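Local structure of lactaldehyde dehydrogenase (Methanocaldococcus jannaschii, 3PQA) at residues R122-R127 with T459-K464; A154-N159 with Y449-M454; A323-K328 with C365-F370; E331-E336 with D361-K366. The protein oxidises lactaldehyde to lactate with NAD(+), preferred over NADP, as a homotetrameric aldehyde dehydrogenase serving coenzyme F420 biosynthesis. One frame throughout, in Å; residues are numbered along the deposited sequence.

In the fold
The four contacts fall on opposite sides of the chain's centre, 1 and 2 on one, 3 and 4 on the other. Contact 1 joins strands 122-138 and 455-463 where neighbouring subunits meet. Its centre lies 38 Å from that of the chain. Contact 2, its centre 23 Å from that of contact 1, ties together the helices next in sequence to those strands, and the side chain of M454 comes within about 9 Å of that of E241, an active-site residue by similarity. Contacts 3 and 4, their centres 10 Å apart, touch, share C365 and K366, and fix one loop to helix 320-335. From contact 3 the side chain of E368 reaches to about 5 Å from that of C275, the other active-site residue by similarity.

Contact 1: R122-R127 with T459-K464; sequences RLIFTR and TIIISK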
loop_
_atom_site.group_PDB
_atom_site.type_symbol
_atom_site.label_atom_id
_atom_site.label_comp_id
_atom_site.label_asym_id
_atom_site.label_seq_id
_atom_site.Cartn_x
_atom_site.Cartn_y
_atom_site.Cartn_z
ATOM N N ARG B 122 -5.224 14.021 16.278
ATOM C CA ARG B 122 -5.832 14.391 14.992
ATOM C C ARG B 122 -6.068 13.122 14.189
ATOM O O ARG B 122 -5.240 12.218 14.225
ATOM C CB ARG B 122 -4.943 15.377 14.217
ATOM C CG ARG B 122 -4.760 16.714 14.932
ATOM C CD ARG B 122 -3.949 17.701 14.155
ATOM N NE ARG B 122 -3.388 18.763 14.994
ATOM C CZ ARG B 122 -3.888 19.995 15.132
ATOM N NH1 ARG B 122 -4.992 20.374 14.496
ATOM N NH2 ARG B 122 -3.263 20.870 15.910
ATOM N N LEU B 123 -7.212 13.030 13.515
ATOM C CA LEU B 123 -7.444 11.994 12.508
ATOM C C LEU B 123 -7.156 12.608 11.146
ATOM O O LEU B 123 -7.825 13.550 10.735
ATOM C CB LEU B 123 -8.896 11.476 12.562
ATOM C CG LEU B 123 -9.316 10.410 11.537
ATOM C CD1 LEU B 123 -8.488 9.135 11.674
ATOM C CD2 LEU B 123 -10.808 10.115 11.661
ATOM N N ILE B 124 -6.126 12.113 10.474
ATOM C CA ILE B 124 -5.767 12.604 9.143
ATOM C C ILE B 124 -5.995 11.525 8.103
ATOM O O ILE B 124 -5.411 10.446 8.181
ATOM C CB ILE B 124 -4.305 13.118 9.073
ATOM C CG1 ILE B 124 -4.085 14.246 10.099
ATOM C CG2 ILE B 124 -3.978 13.540 7.634
ATOM C CD1 ILE B 124 -2.669 14.803 10.174
ATOM N N PHE B 125 -6.857 11.792 7.121
ATOM C CA PHE B 125 -7.090 10.790 6.096
ATOM C C PHE B 125 -7.262 11.422 4.720
ATOM O O PHE B 125 -7.503 12.622 4.613
ATOM C CB PHE B 125 -8.269 9.861 6.463
ATOM C CG PHE B 125 -9.608 10.544 6.484
ATOM C CD1 PHE B 125 -10.019 11.291 7.594
ATOM C CD2 PHE B 125 -10.467 10.427 5.395
ATOM C CE1 PHE B 125 -11.265 11.932 7.607
ATOM C CE2 PHE B 125 -11.712 11.056 5.404
ATOM C CZ PHE B 125 -12.111 11.804 6.512
ATOM N N THR B 126 -7.132 10.610 3.685
ATOM C CA THR B 126 -7.239 11.105 2.311
ATOM C C THR B 126 -8.542 10.661 1.660
ATOM O O THR B 126 -9.179 9.709 2.095
ATOM C CB THR B 126 -6.057 10.635 1.439
ATOM O OG1 THR B 126 -6.027 9.191 1.383
ATOM C CG2 THR B 126 -4.738 11.147 2.004
ATOM N N ARG B 127 -8.934 11.387 0.614
ATOM C CA ARG B 127 -10.120 11.095 -0.168
ATOM C C ARG B 127 -9.760 11.487 -1.594
ATOM O O ARG B 127 -9.169 12.546 -1.801
ATOM C CB ARG B 127 -11.287 11.926 0.366
ATOM C CG ARG B 127 -12.543 11.961 -0.479
ATOM C CD ARG B 127 -13.615 12.793 0.235
ATOM N NE ARG B 127 -14.786 13.042 -0.611
ATOM C CZ ARG B 127 -15.810 12.205 -0.740
ATOM N NH1 ARG B 127 -15.817 11.045 -0.083
ATOM N NH2 ARG B 127 -16.825 12.516 -1.532
ATOM N N THR B 459 -7.007 16.039 1.532
ATOM C CA THR B 459 -6.553 15.639 2.864
ATOM C C THR B 459 -7.491 16.259 3.877
ATOM O O THR B 459 -7.712 17.479 3.873
ATOM C CB THR B 459 -5.119 16.117 3.110
ATOM O OG1 THR B 459 -4.291 15.669 2.029
ATOM C CG2 THR B 459 -4.595 15.590 4.469
ATOM N N ILE B 460 -8.082 15.426 4.731
ATOM C CA ILE B 460 -9.076 15.879 5.705
ATOM C C ILE B 460 -8.456 15.668 7.078
ATOM O O ILE B 460 -7.909 14.592 7.353
ATOM C CB ILE B 460 -10.413 15.101 5.565
ATOM C CG1 ILE B 460 -10.999 15.311 4.159
ATOM C CG2 ILE B 460 -11.418 15.538 6.637
ATOM C CD1 ILE B 460 -12.151 14.387 3.800
ATOM N N ILE B 461 -8.506 16.693 7.916
ATOM C CA ILE B 461 -7.874 16.631 9.250
ATOM C C ILE B 461 -8.948 16.915 10.276
ATOM O O ILE B 461 -9.512 18.006 10.283
ATOM C CB ILE B 461 -6.724 17.664 9.377
ATOM C CG1 ILE B 461 -5.654 17.441 8.303
ATOM C CG2 ILE B 461 -6.099 17.669 10.766
ATOM C CD1 ILE B 461 -5.819 18.381 7.084
ATOM N N ILE B 462 -9.227 15.951 11.152
ATOM C CA ILE B 462 -10.187 16.175 12.237
ATOM C C ILE B 462 -9.394 16.381 13.521
ATOM O O ILE B 462 -8.694 15.467 13.966
ATOM C CB ILE B 462 -11.207 15.010 12.383
ATOM C CG1 ILE B 462 -11.891 14.727 11.033
ATOM C CG2 ILE B 462 -12.201 15.309 13.531
ATOM C CD1 ILE B 462 -12.854 13.526 11.016
ATOM N N SER B 463 -9.451 17.583 14.087
ATOM C CA SER B 463 -8.643 17.896 15.268
ATOM C C SER B 463 -9.433 17.498 16.500
ATOM O O SER B 463 -10.564 17.943 16.663
ATOM C CB SER B 463 -8.301 19.389 15.328
ATOM O OG SER B 463 -7.834 19.848 14.068
ATOM N N LYS B 464 -8.832 16.673 17.358
ATOM C CA LYS B 464 -9.492 16.186 18.582
ATOM C C LYS B 464 -9.169 17.079 19.774
ATOM O O LYS B 464 -8.116 17.717 19.807
ATOM C CB LYS B 464 -9.068 14.744 18.891
ATOM C CG LYS B 464 -9.133 13.797 17.708
ATOM C CD LYS B 464 -8.393 12.484 18.008
ATOM C CE LYS B 464 -8.331 11.587 16.801
ATOM N NZ LYS B 464 -7.229 10.585 16.955
#
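F125 lays its ring against I460 across an antiparallel strand pair of the aldehyde dehydrogenase oligomerisation region, strands 122-127 and 459-463, whose axes approach to 4.6 Å with 170° between their directions. CB of I460 stands over one ring face, 4.1 Å from the F125 ring centroid, a CH-pi contact, while CD1 of I462 comes to the ring edge. F125 CG stands between the backbone N and the carbonyl carbon (chi1 67°), which brings CE2 within 3.7 Å of I460 CD1. An alanine here is likely to leave I460 and the CD1 of I462 facing a gap. L123 and I462 lie side by side on this same face, and I124 and I461 do so on the other, with CG1 atoms 4.0 Å apart. R122 extends along that second face to a salt bridge with D423 of the second subunit, its CD passing I461 CG2. Residues 459-462 also pair in parallel with a strand of the second subunit, so the sheet continues between chains. Two hydrogen-bonded pairs, L123 with I462 and F125 with I460, fix the register; the straightest bond runs from I460 N to F125 O, 2.9 Å at 176°.

Contact 2: A154-N159 with Y449-M454; sequences AIATGN and YAMEEM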
loop_
_atom_site.group_PDB
_atom_site.type_symbol
_atom_site.label_atom_id
_atom_site.label_comp_id
_atom_site.label_asym_id
_atom_site.label_seq_id
_atom_site.Cartn_x
_atom_site.Cartn_y
_atom_site.Cartn_z
ATOM N N ALA B 154 -12.051 7.061 -15.924
ATOM C CA ALA B 154 -12.748 8.343 -15.782
ATOM C C ALA B 154 -14.114 8.208 -15.118
ATOM O O ALA B 154 -14.446 8.973 -14.205
ATOM C CB ALA B 154 -12.876 9.042 -17.140
ATOM N N ILE B 155 -14.911 7.241 -15.579
ATOM C CA ILE B 155 -16.208 6.947 -14.968
ATOM C C ILE B 155 -16.021 6.505 -13.503
ATOM O O ILE B 155 -16.695 6.995 -12.587
ATOM C CB ILE B 155 -17.003 5.883 -15.771
ATOM C CG1 ILE B 155 -17.416 6.434 -17.146
ATOM C CG2 ILE B 155 -18.255 5.413 -14.998
ATOM C CD1 ILE B 155 -18.059 5.384 -18.038
ATOM N N ALA B 156 -15.063 5.607 -13.296
ATOM C CA ALA B 156 -14.778 5.095 -11.955
ATOM C C ALA B 156 -14.462 6.180 -10.926
ATOM O O ALA B 156 -14.767 6.006 -9.735
ATOM C CB ALA B 156 -13.641 4.085 -12.017
ATOM N N THR B 157 -13.840 7.269 -11.385
ATOM C CA THR B 157 -13.392 8.360 -10.508
ATOM C C THR B 157 -14.343 9.576 -10.507
ATOM O O THR B 157 -14.016 10.621 -9.942
ATOM C CB THR B 157 -11.928 8.773 -10.832
ATOM O OG1 THR B 157 -11.788 9.022 -12.241
ATOM C CG2 THR B 157 -10.969 7.669 -10.426
ATOM N N GLY B 158 -15.513 9.440 -11.139
ATOM C CA GLY B 158 -16.569 10.471 -11.046
ATOM C C GLY B 158 -16.405 11.692 -11.934
ATOM O O GLY B 158 -16.921 12.762 -11.617
ATOM N N ASN B 159 -15.712 11.512 -13.054
ATOM C CA ASN B 159 -15.468 12.565 -14.025
ATOM C C ASN B 159 -16.486 12.575 -15.145
ATOM O O ASN B 159 -16.957 11.534 -15.565
ATOM C CB ASN B 159 -14.099 12.385 -14.662
ATOM C CG ASN B 159 -12.982 12.532 -13.672
ATOM O OD1 ASN B 159 -12.676 13.636 -13.237
ATOM N ND2 ASN B 159 -12.358 11.423 -13.313
ATOM N N TYR B 449 -3.878 2.951 -12.179
ATOM C CA TYR B 449 -2.946 4.063 -12.312
ATOM C C TYR B 449 -3.614 5.262 -12.958
ATOM O O TYR B 449 -3.405 6.383 -12.507
ATOM C CB TYR B 449 -1.698 3.608 -13.090
ATOM C CG TYR B 449 -1.140 2.366 -12.417
ATOM C CD1 TYR B 449 -0.354 2.479 -11.280
ATOM C CD2 TYR B 449 -1.479 1.082 -12.871
ATOM C CE1 TYR B 449 0.124 1.336 -10.625
ATOM C CE2 TYR B 449 -1.005 -0.062 -12.221
ATOM C CZ TYR B 449 -0.212 0.086 -11.106
ATOM O OH TYR B 449 0.234 -1.037 -10.453
ATOM N N ALA B 450 -4.443 5.016 -13.978
ATOM C CA ALA B 450 -5.190 6.104 -14.620
ATOM C C ALA B 450 -6.173 6.739 -13.630
ATOM O O ALA B 450 -6.364 7.965 -13.635
ATOM C CB ALA B 450 -5.925 5.592 -15.845
ATOM N N MET B 451 -6.784 5.922 -12.772
ATOM C CA MET B 451 -7.720 6.439 -11.771
ATOM C C MET B 451 -7.018 7.457 -10.868
ATOM O O MET B 451 -7.567 8.533 -10.569
ATOM C CB MET B 451 -8.356 5.315 -10.946
ATOM C CG MET B 451 -9.405 4.491 -11.696
ATOM S SD MET B 451 -10.004 3.028 -10.760
ATOM C CE MET B 451 -10.852 3.783 -9.322
ATOM N N GLU B 452 -5.786 7.135 -10.474
ATOM C CA GLU B 452 -5.007 8.067 -9.677
ATOM C C GLU B 452 -4.708 9.391 -10.403
ATOM O O GLU B 452 -4.766 10.456 -9.774
ATOM C CB GLU B 452 -3.720 7.418 -9.141
ATOM C CG GLU B 452 -2.922 8.314 -8.180
ATOM C CD GLU B 452 -3.659 8.618 -6.867
ATOM O OE1 GLU B 452 -4.693 7.971 -6.575
ATOM O OE2 GLU B 452 -3.214 9.509 -6.106
ATOM N N GLU B 453 -4.398 9.320 -11.699
ATOM C CA GLU B 453 -4.140 10.512 -12.539
ATOM C C GLU B 453 -5.421 11.323 -12.705
ATOM O O GLU B 453 -5.375 12.539 -12.761
ATOM C CB GLU B 453 -3.637 10.121 -13.936
ATOM C CG GLU B 453 -2.469 9.128 -13.966
ATOM C CD GLU B 453 -1.101 9.759 -13.826
ATOM O OE1 GLU B 453 -1.019 11.003 -13.690
ATOM O OE2 GLU B 453 -0.103 8.980 -13.846
ATOM N N MET B 454 -6.554 10.631 -12.779
ATOM C CA MET B 454 -7.853 11.248 -13.056
ATOM C C MET B 454 -8.610 11.705 -11.799
ATOM O O MET B 454 -9.782 12.073 -11.858
ATOM C CB MET B 454 -8.713 10.304 -13.923
ATOM C CG MET B 454 -8.162 10.119 -15.362
ATOM S SD MET B 454 -9.132 8.963 -16.362
ATOM C CE MET B 454 -8.278 9.102 -17.963
#
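T157 and M451 bring two helix ends together, their CA atoms 6.1 Å apart, at the C-termini of helices 145-156 and 447-453 in the aldehyde dehydrogenase fold. T157 and M454 are the first residues to leave helical backbone angles. A Schellman motif ends helix 145-156: N159 N bonds to A154 O and G158 N to I155 O, with G158 at positive phi as the C-prime residue. The turn carries N159 round to face the other helix end.

The T157 and M451 side chains cross at a slant, T157 CG2 3.6 Å from M451 CB, and the same methyl also meets the M451 carbonyl oxygen. T157 OG1 is held by the carbonyl of P153 and packs beside CB of M454. M451 bends at its last torsion, chi3 65°, and this turns its CE over the T157 methyl and onto A156 CB, 3.9 Å away. M454 is instead extended beyond CG, so that its sulfur reaches back along the first helix to A154, where SD lies 3.8 Å from A154 CB; its side chain also touches V134 and S218 of the neighbouring sheet.

The N159 amide joins the two ends. Its OD1 accepts from G132 N on strand 122-138, while ND2 makes a weak bond to A154 O within its own turn. Across the contact, N159 ND2 donates to M454 O at 3.0 Å and 158°, the acceptor lying close to the amide plane and the donor tilted 23° from the carbonyl plane.

Contact 3: A323-K328 with C365-F370; sequences AEWVEK and CKTETF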
loop_
_atom_site.group_PDB
_atom_site.type_symbol
_atom_site.label_atom_id
_atom_site.label_comp_id
_atom_site.label_asym_id
_atom_site.label_seq_id
_atom_site.Cartn_x
_atom_site.Cartn_y
_atom_site.Cartn_z
ATOM N N ALA B 323 1.685 4.802 -45.904
ATOM C CA ALA B 323 2.423 3.764 -46.623
ATOM C C ALA B 323 3.451 4.363 -47.596
ATOM O O ALA B 323 4.569 3.861 -47.708
ATOM C CB ALA B 323 1.455 2.851 -47.355
ATOM N N GLU B 324 3.066 5.444 -48.276
ATOM C CA GLU B 324 3.946 6.133 -49.225
ATOM C C GLU B 324 5.114 6.773 -48.493
ATOM O O GLU B 324 6.253 6.710 -48.945
ATOM C CB GLU B 324 3.171 7.193 -50.024
ATOM C CG GLU B 324 2.134 6.604 -50.979
ATOM C CD GLU B 324 1.218 7.648 -51.627
ATOM O OE1 GLU B 324 0.995 8.729 -51.033
ATOM O OE2 GLU B 324 0.708 7.366 -52.735
ATOM N N TRP B 325 4.824 7.389 -47.351
ATOM C CA TRP B 325 5.861 7.951 -46.517
ATOM C C TRP B 325 6.836 6.853 -46.060
ATOM O O TRP B 325 8.047 7.037 -46.134
ATOM C CB TRP B 325 5.255 8.690 -45.326
ATOM C CG TRP B 325 6.269 9.206 -44.367
ATOM C CD1 TRP B 325 7.000 10.357 -44.479
ATOM C CD2 TRP B 325 6.677 8.586 -43.137
ATOM N NE1 TRP B 325 7.835 10.493 -43.390
ATOM C CE2 TRP B 325 7.655 9.421 -42.552
ATOM C CE3 TRP B 325 6.303 7.412 -42.472
ATOM C CZ2 TRP B 325 8.275 9.112 -41.329
ATOM C CZ3 TRP B 325 6.918 7.107 -41.251
ATOM C CH2 TRP B 325 7.888 7.957 -40.696
ATOM N N VAL B 326 6.302 5.715 -45.613
ATOM C CA VAL B 326 7.133 4.593 -45.141
ATOM C C VAL B 326 8.064 4.101 -46.255
ATOM O O VAL B 326 9.236 3.811 -46.016
ATOM C CB VAL B 326 6.278 3.420 -44.598
ATOM C CG1 VAL B 326 7.148 2.199 -44.293
ATOM C CG2 VAL B 326 5.542 3.839 -43.329
ATOM N N GLU B 327 7.511 4.020 -47.463
ATOM C CA GLU B 327 8.250 3.655 -48.665
ATOM C C GLU B 327 9.465 4.558 -48.862
ATOM O O GLU B 327 10.559 4.076 -49.155
ATOM C CB GLU B 327 7.314 3.751 -49.867
ATOM C CG GLU B 327 7.892 3.327 -51.205
ATOM C CD GLU B 327 6.805 3.229 -52.264
ATOM O OE1 GLU B 327 6.121 4.244 -52.541
ATOM O OE2 GLU B 327 6.623 2.128 -52.811
ATOM N N LYS B 328 9.259 5.863 -48.689
ATOM C CA LYS B 328 10.318 6.862 -48.827
ATOM C C LYS B 328 11.400 6.717 -47.765
ATOM O O LYS B 328 12.582 6.918 -48.046
ATOM C CB LYS B 328 9.739 8.275 -48.783
ATOM C CG LYS B 328 9.054 8.693 -50.057
ATOM C CD LYS B 328 8.166 9.895 -49.822
ATOM C CE LYS B 328 7.388 10.235 -51.073
ATOM N NZ LYS B 328 6.231 11.102 -50.753
ATOM N N CYS B 365 16.965 3.836 -37.192
ATOM C CA CYS B 365 17.285 3.793 -35.756
ATOM C C CYS B 365 16.773 5.031 -34.993
ATOM O O CYS B 365 16.792 5.063 -33.761
ATOM C CB CYS B 365 18.790 3.629 -35.540
ATOM S SG CYS B 365 19.460 2.099 -36.200
ATOM N N LYS B 366 16.333 6.050 -35.729
ATOM C CA LYS B 366 15.889 7.290 -35.112
ATOM C C LYS B 366 14.439 7.612 -35.444
ATOM O O LYS B 366 13.887 8.575 -34.929
ATOM C CB LYS B 366 16.789 8.460 -35.549
ATOM C CG LYS B 366 18.225 8.394 -35.030
ATOM C CD LYS B 366 18.282 8.540 -33.487
ATOM C CE LYS B 366 19.715 8.799 -32.968
ATOM N NZ LYS B 366 20.235 10.149 -33.351
ATOM N N THR B 367 13.819 6.798 -36.287
ATOM C CA THR B 367 12.512 7.132 -36.844
ATOM C C THR B 367 11.456 6.105 -36.455
ATOM O O THR B 367 11.600 4.909 -36.745
ATOM C CB THR B 367 12.591 7.250 -38.391
ATOM O OG1 THR B 367 13.622 8.178 -38.753
ATOM C CG2 THR B 367 11.258 7.703 -38.993
ATOM N N GLU B 368 10.395 6.568 -35.798
ATOM C CA GLU B 368 9.236 5.714 -35.548
ATOM C C GLU B 368 8.396 5.631 -36.821
ATOM O O GLU B 368 7.772 6.624 -37.223
ATOM C CB GLU B 368 8.386 6.239 -34.382
ATOM C CG GLU B 368 7.213 5.324 -34.043
ATOM C CD GLU B 368 6.358 5.814 -32.877
ATOM O OE1 GLU B 368 6.193 7.041 -32.703
ATOM O OE2 GLU B 368 5.839 4.964 -32.140
ATOM N N THR B 369 8.376 4.457 -37.449
ATOM C CA THR B 369 7.711 4.314 -38.749
ATOM C C THR B 369 6.259 3.820 -38.635
ATOM O O THR B 369 5.498 3.924 -39.584
ATOM C CB THR B 369 8.500 3.383 -39.705
ATOM O OG1 THR B 369 8.610 2.086 -39.120
ATOM C CG2 THR B 369 9.894 3.942 -40.010
ATOM N N PHE B 370 5.870 3.266 -37.487
ATOM C CA PHE B 370 4.530 2.676 -37.360
ATOM C C PHE B 370 4.238 1.805 -38.583
ATOM O O PHE B 370 3.254 2.012 -39.313
ATOM C CB PHE B 370 3.462 3.770 -37.196
ATOM C CG PHE B 370 2.775 3.753 -35.854
ATOM C CD1 PHE B 370 3.519 3.745 -34.673
ATOM C CD2 PHE B 370 1.389 3.750 -35.778
ATOM C CE1 PHE B 370 2.886 3.732 -33.440
ATOM C CE2 PHE B 370 0.747 3.734 -34.544
ATOM C CZ PHE B 370 1.498 3.718 -33.378
#
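V326, on helix 320-335, and T369, in the irregular segment 365-370, make the closest backbone approach, with CA atoms 6.4 Å apart and no hydrogen bond between the segments.

W325 does most of the touching. Its CG stands anti to the backbone N, chi1 176°, which swings the indole out beside the helix so that the far corner of the six-membered ring meets the loop. That corner comes edge-on to the E368-T369 backbone: W325 CH2 lies 3.7 Å from E368 O, and W325 CZ3 lies 3.8 Å from T369 CA, with T369 O also in the ring plane. T367 reaches back toward the indole, its CG2 3.8 Å from W325 CH2, while its hydroxyl bonds to the carbonyl of I363. V326 points toward the loop and rests one methyl, CG2, 3.7 Å from T369 O. The contact is therefore van der Waals packing of an indole edge and a valine methyl on peptide groups and the T367 methyl.

The CB of E368 points away from the helix, and its OE2 accepts from G244 N; its side chain is about 5 Å from those of C275 and S223, which by similarity are an active-site and an NAD(+)-binding residue. H322, one helical turn before V326, meets the W325 ring and donates a hydrogen bond from NE2 to F370 O, while V326 also packs on V373 where the loop enters strand 373-379.

Contact 4: E331-E336 with D361-K366; sequences EKAIDE and DNILCK
An Asx turn at N362 docks the loop between strands 350-357 and 373-379 onto the C-terminal end of helix 320-335, in the aldehyde dehydrogenase fold. N362 holds both sides: its OD1 accepts from L364 N, 3.0 Å and 172°, closing the turn, while its ND2 donates to A333 O, 3.0 Å away and nearly in the amide plane. With CG anti to the backbone N, chi1 -167°, the amide lies across the last helical turn, and OD1 comes to 3.4 Å from A333 CB. That methyl also packs on L364 CD1 at 3.7 Å and on CG2 of I363. L364 continues inward to V373 and L356 of the two strands, so the helix, the loop and the sheet meet here. E336, extended beyond CG, crosses I363 at about a right angle, and the syn lone pair of its OE1 takes the shortest bond between the segments, 2.7 Å from I363 N. K332 NZ holds the other oxygen in a salt bridge, and the two bonds together probably restrain the carboxylate's rotation. An alanine in place of E336 would probably leave the I363 amide without this acceptor and K332 without its mate. The bridge from K332 NZ meets E336 OE2 on the anti side, at 2.8 Å.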
loop_
_atom_site.group_PDB
_atom_site.type_symbol
_atom_site.label_atom_id
_atom_site.label_comp_id
_atom_site.label_asym_id
_atom_site.label_seq_id
_atom_site.Cartn_x
_atom_site.Cartn_y
_atom_site.Cartn_z
ATOM N N GLU B 331 13.494 3.699 -48.678
ATOM C CA GLU B 331 14.397 4.155 -49.742
ATOM C C GLU B 331 15.602 4.926 -49.204
ATOM O O GLU B 331 16.737 4.663 -49.603
ATOM C CB GLU B 331 13.635 5.013 -50.751
ATOM C CG GLU B 331 12.779 4.203 -51.703
ATOM C CD GLU B 331 12.009 5.067 -52.691
ATOM O OE1 GLU B 331 12.447 6.212 -52.979
ATOM O OE2 GLU B 331 10.973 4.585 -53.196
ATOM N N LYS B 332 15.345 5.867 -48.296
ATOM C CA LYS B 332 16.403 6.612 -47.610
ATOM C C LYS B 332 17.338 5.673 -46.837
ATOM O O LYS B 332 18.558 5.778 -46.951
ATOM C CB LYS B 332 15.791 7.675 -46.687
ATOM C CG LYS B 332 16.776 8.613 -45.986
ATOM C CD LYS B 332 17.279 9.719 -46.923
ATOM C CE LYS B 332 18.103 10.755 -46.162
ATOM N NZ LYS B 332 19.472 10.244 -45.869
ATOM N N ALA B 333 16.755 4.750 -46.069
ATOM C CA ALA B 333 17.529 3.780 -45.295
ATOM C C ALA B 333 18.495 2.994 -46.182
ATOM O O ALA B 333 19.636 2.733 -45.790
ATOM C CB ALA B 333 16.596 2.831 -44.551
ATOM N N ILE B 334 18.028 2.634 -47.376
ATOM C CA ILE B 334 18.843 1.916 -48.360
ATOM C C ILE B 334 19.924 2.839 -48.945
ATOM O O ILE B 334 21.079 2.427 -49.075
ATOM C CB ILE B 334 17.964 1.264 -49.470
ATOM C CG1 ILE B 334 17.071 0.169 -48.869
ATOM C CG2 ILE B 334 18.829 0.666 -50.591
ATOM C CD1 ILE B 334 15.961 -0.315 -49.790
ATOM N N ASP B 335 19.541 4.077 -49.270
ATOM C CA ASP B 335 20.471 5.122 -49.740
ATOM C C ASP B 335 21.644 5.299 -48.791
ATOM O O ASP B 335 22.772 5.520 -49.227
ATOM C CB ASP B 335 19.767 6.478 -49.843
ATOM C CG ASP B 335 19.055 6.689 -51.160
ATOM O OD1 ASP B 335 18.995 5.755 -51.991
ATOM O OD2 ASP B 335 18.544 7.816 -51.367
ATOM N N GLU B 336 21.355 5.214 -47.491
ATOM C CA GLU B 336 22.348 5.372 -46.430
ATOM C C GLU B 336 23.218 4.130 -46.248
ATOM O O GLU B 336 24.149 4.126 -45.435
ATOM C CB GLU B 336 21.659 5.727 -45.111
ATOM C CG GLU B 336 20.997 7.101 -45.108
ATOM C CD GLU B 336 20.329 7.442 -43.793
ATOM O OE1 GLU B 336 20.185 6.551 -42.933
ATOM O OE2 GLU B 336 19.938 8.614 -43.620
ATOM N N ASP B 361 23.829 4.365 -37.226
ATOM C CA ASP B 361 23.568 5.727 -37.702
ATOM C C ASP B 361 22.427 5.832 -38.712
ATOM O O ASP B 361 22.074 6.933 -39.122
ATOM C CB ASP B 361 24.838 6.352 -38.290
ATOM C CG ASP B 361 25.945 6.471 -37.273
ATOM O OD1 ASP B 361 25.752 7.161 -36.248
ATOM O OD2 ASP B 361 27.012 5.865 -37.495
ATOM N N ASN B 362 21.853 4.695 -39.096
ATOM C CA ASN B 362 20.785 4.659 -40.095
ATOM C C ASN B 362 19.526 5.392 -39.638
ATOM O O ASN B 362 19.180 5.352 -38.462
ATOM C CB ASN B 362 20.458 3.208 -40.457
ATOM C CG ASN B 362 19.604 3.088 -41.704
ATOM O OD1 ASN B 362 18.380 3.187 -41.644
ATOM N ND2 ASN B 362 20.248 2.860 -42.842
ATOM N N ILE B 363 18.848 6.040 -40.586
ATOM C CA ILE B 363 17.600 6.769 -40.323
ATOM C C ILE B 363 16.546 5.946 -39.547
ATOM O O ILE B 363 15.819 6.495 -38.713
ATOM C CB ILE B 363 16.999 7.373 -41.645
ATOM C CG1 ILE B 363 15.835 8.326 -41.358
ATOM C CG2 ILE B 363 16.595 6.283 -42.631
ATOM C CD1 ILE B 363 16.249 9.622 -40.674
ATOM N N LEU B 364 16.488 4.638 -39.803
ATOM C CA LEU B 364 15.502 3.775 -39.139
ATOM C C LEU B 364 15.724 3.663 -37.633
ATOM O O LEU B 364 14.781 3.417 -36.884
ATOM C CB LEU B 364 15.486 2.374 -39.753
ATOM C CG LEU B 364 15.001 2.253 -41.198
ATOM C CD1 LEU B 364 15.168 0.829 -41.724
ATOM C CD2 LEU B 364 13.562 2.721 -41.334
ATOM N N CYS B 365 16.965 3.836 -37.192
ATOM C CA CYS B 365 17.285 3.793 -35.756
ATOM C C CYS B 365 16.773 5.031 -34.993
ATOM O O CYS B 365 16.792 5.063 -33.761
ATOM C CB CYS B 365 18.790 3.629 -35.540
ATOM S SG CYS B 365 19.460 2.099 -36.200
ATOM N N LYS B 366 16.333 6.050 -35.729
ATOM C CA LYS B 366 15.889 7.290 -35.112
ATOM C C LYS B 366 14.439 7.612 -35.444
ATOM O O LYS B 366 13.887 8.575 -34.929
ATOM C CB LYS B 366 16.789 8.460 -35.549
ATOM C CG LYS B 366 18.225 8.394 -35.030
ATOM C CD LYS B 366 18.282 8.540 -33.487
ATOM C CE LYS B 366 19.715 8.799 -32.968
ATOM N NZ LYS B 366 20.235 10.149 -33.351
#